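Local structure of proline iminopeptidase-related protein (Thermus thermophilus, 2YYS) at residues K159-E162 with P163-F167. The protein is of unknown function but belongs to the S33 peptidase family of alpha/beta hydrolases and may act as a peptidase. Numbering follows the deposited sequence.
Sequences KREE and PKALF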
ATOM      1  N   LYS A 159      -9.826  -5.642  23.088  1.00 37.58           N
ATOM      2  CA  LYS A 159     -10.718  -5.864  24.223  1.00 38.38           C
ATOM      3  C   LYS A 159     -11.412  -4.559  24.614  1.00 38.45           C
ATOM      4  O   LYS A 159     -12.553  -4.575  25.068  1.00 38.63           O
ATOM      5  CB  LYS A 159      -9.944  -6.405  25.431  1.00 38.83           C
ATOM      6  CG  LYS A 159      -9.642  -7.904  25.384  1.00 40.61           C
ATOM      7  CD  LYS A 159      -9.106  -8.394  26.743  1.00 42.73           C
ATOM      8  CE  LYS A 159      -8.407  -9.751  26.640  1.00 43.92           C
ATOM      9  NZ  LYS A 159      -7.500  -9.979  27.808  1.00 44.79           N
ATOM     10  N   ARG A 160     -10.711  -3.437  24.452  1.00 38.19           N
ATOM     11  CA  ARG A 160     -11.232  -2.130  24.861  1.00 38.08           C
ATOM     12  C   ARG A 160     -12.113  -1.487  23.794  1.00 37.04           C
ATOM     13  O   ARG A 160     -13.143  -0.898  24.110  1.00 36.60           O
ATOM     14  CB  ARG A 160     -10.078  -1.195  25.242  1.00 38.60           C
ATOM     15  CG  ARG A 160      -9.367  -1.625  26.522  1.00 41.53           C
ATOM     16  CD  ARG A 160      -8.477  -0.560  27.152  1.00 45.55           C
ATOM     17  NE  ARG A 160      -9.066   0.038  28.353  1.00 49.94           N
ATOM     18  CZ  ARG A 160      -8.547   1.062  29.041  1.00 53.34           C
ATOM     19  NH1 ARG A 160      -7.404   1.632  28.674  1.00 53.68           N
ATOM     20  NH2 ARG A 160      -9.189   1.525  30.110  1.00 55.69           N
ATOM     21  N   GLU A 161     -11.706  -1.602  22.534  1.00 36.04           N
ATOM     22  CA  GLU A 161     -12.437  -0.992  21.426  1.00 35.25           C
ATOM     23  C   GLU A 161     -12.381  -1.852  20.180  1.00 34.15           C
ATOM     24  O   GLU A 161     -11.449  -2.622  19.998  1.00 33.65           O
ATOM     25  CB  GLU A 161     -11.855   0.384  21.104  1.00 35.38           C
ATOM     26  CG  GLU A 161     -11.806   1.333  22.290  1.00 36.27           C
ATOM     27  CD  GLU A 161     -11.556   2.762  21.872  1.00 37.62           C
ATOM     28  OE1 GLU A 161     -12.326   3.264  21.030  1.00 37.94           O
ATOM     29  OE2 GLU A 161     -10.592   3.378  22.376  1.00 40.02           O
ATOM     30  N   GLU A 162     -13.386  -1.707  19.319  1.00 33.22           N
ATOM     31  CA  GLU A 162     -13.407  -2.374  18.019  1.00 32.86           C
ATOM     32  C   GLU A 162     -12.252  -1.887  17.125  1.00 31.38           C
ATOM     33  O   GLU A 162     -11.857  -0.725  17.208  1.00 30.60           O
ATOM     34  CB  GLU A 162     -14.754  -2.125  17.317  1.00 33.57           C
ATOM     35  CG  GLU A 162     -15.931  -2.923  17.885  1.00 36.52           C
ATOM     36  CD  GLU A 162     -15.760  -4.422  17.682  1.00 41.08           C
ATOM     37  OE1 GLU A 162     -15.590  -4.857  16.515  1.00 44.15           O
ATOM     38  OE2 GLU A 162     -15.780  -5.166  18.685  1.00 43.65           O
ATOM     39  N   PRO A 163     -11.711  -2.763  16.279  1.00 30.16           N
ATOM     40  CA  PRO A 163     -10.624  -2.367  15.369  1.00 29.54           C
ATOM     41  C   PRO A 163     -10.973  -1.164  14.497  1.00 28.59           C
ATOM     42  O   PRO A 163     -10.144  -0.274  14.365  1.00 28.17           O
ATOM     43  CB  PRO A 163     -10.367  -3.623  14.514  1.00 29.65           C
ATOM     44  CG  PRO A 163     -11.458  -4.608  14.834  1.00 30.11           C
ATOM     45  CD  PRO A 163     -12.068  -4.187  16.139  1.00 30.31           C
ATOM     46  N   LYS A 164     -12.178  -1.119  13.939  1.00 27.83           N
ATOM     47  CA  LYS A 164     -12.564   0.008  13.084  1.00 27.44           C
ATOM     48  C   LYS A 164     -12.441   1.347  13.821  1.00 26.61           C
ATOM     49  O   LYS A 164     -11.931   2.312  13.263  1.00 26.11           O
ATOM     50  CB  LYS A 164     -13.982  -0.157  12.541  1.00 27.69           C
ATOM     51  CG  LYS A 164     -14.430   0.986  11.619  1.00 28.80           C
ATOM     52  CD  LYS A 164     -15.862   0.784  11.111  1.00 29.37           C
ATOM     53  CE  LYS A 164     -16.248   1.842  10.063  1.00 29.34           C
ATOM     54  NZ  LYS A 164     -16.287   3.239  10.599  1.00 26.73           N
ATOM     55  N   ALA A 165     -12.912   1.399  15.067  1.00 25.58           N
ATOM     56  CA  ALA A 165     -12.820   2.620  15.861  1.00 25.18           C
ATOM     57  C   ALA A 165     -11.363   3.058  16.088  1.00 24.40           C
ATOM     58  O   ALA A 165     -11.050   4.244  16.017  1.00 24.21           O
ATOM     59  CB  ALA A 165     -13.549   2.445  17.207  1.00 25.42           C
ATOM     60  N   LEU A 166     -10.474   2.106  16.357  1.00 23.91           N
ATOM     61  CA  LEU A 166      -9.076   2.442  16.596  1.00 23.53           C
ATOM     62  C   LEU A 166      -8.382   2.865  15.307  1.00 22.63           C
ATOM     63  O   LEU A 166      -7.700   3.877  15.276  1.00 21.70           O
ATOM     64  CB  LEU A 166      -8.336   1.270  17.229  1.00 23.61           C
ATOM     65  CG  LEU A 166      -8.739   0.901  18.653  1.00 25.36           C
ATOM     66  CD1 LEU A 166      -8.017  -0.374  19.067  1.00 26.50           C
ATOM     67  CD2 LEU A 166      -8.445   2.005  19.642  1.00 25.62           C
ATOM     68  N   PHE A 167      -8.543   2.085  14.245  1.00 22.45           N
ATOM     69  CA  PHE A 167      -7.913   2.426  12.968  1.00 22.45           C
ATOM     70  C   PHE A 167      -8.459   3.750  12.423  1.00 22.25           C
ATOM     71  O   PHE A 167      -7.710   4.520  11.845  1.00 21.43           O
ATOM     72  CB  PHE A 167      -8.058   1.292  11.935  1.00 22.51           C
ATOM     73  CG  PHE A 167      -7.006   0.208  12.059  1.00 23.15           C
ATOM     74  CD1 PHE A 167      -5.684   0.450  11.695  1.00 24.36           C
ATOM     75  CD2 PHE A 167      -7.337  -1.049  12.543  1.00 23.75           C
ATOM     76  CE1 PHE A 167      -4.715  -0.548  11.815  1.00 23.35           C
ATOM     77  CE2 PHE A 167      -6.375  -2.047  12.662  1.00 24.69           C
ATOM     78  CZ  PHE A 167      -5.067  -1.798  12.298  1.00 24.45           C
TER
HETATM   79  O   HOH W   1     -14.491  -3.109  13.717  1.00 33.00           O
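E161 and L166 meet where the chain turns from one helix into the next. The extended glutamate side chain slants across the leucine, with E161 CB 4.0 Å from L166 CG and E161 OE2 3.7 Å from L166 CD2, so methylene and carboxylate both lie against the isobutyl group. E161 CG sits beside its own backbone N (chi1 -55°), and the straight chain beyond it carries OE1 past the methyl of A165 to a salt bridge with R169, one helical turn beyond A165. This is the more closely packed side: L166 is buried and also touches A157 and L158 of helix 150-160 and L138 of helix 131-141. E162 occupies the N-cap position of helix 163-171, in the helical region inserted between strands 119-125 and 221-226, where alpha/beta hydrolases commonly carry their cap. E162 O accepts the first-turn hydrogen bond from L166 N at 3.3 Å, with an N-H...O angle of 158°, and P163 is the first residue of the helix. The solvent side is looser: E162 bends at chi2 (-65°) alongside the proline, bringing OE1 to 3.6 Å from P163 CD. There a water accepts from K164 N at 3.1 Å and donates only weakly to E162 OE1.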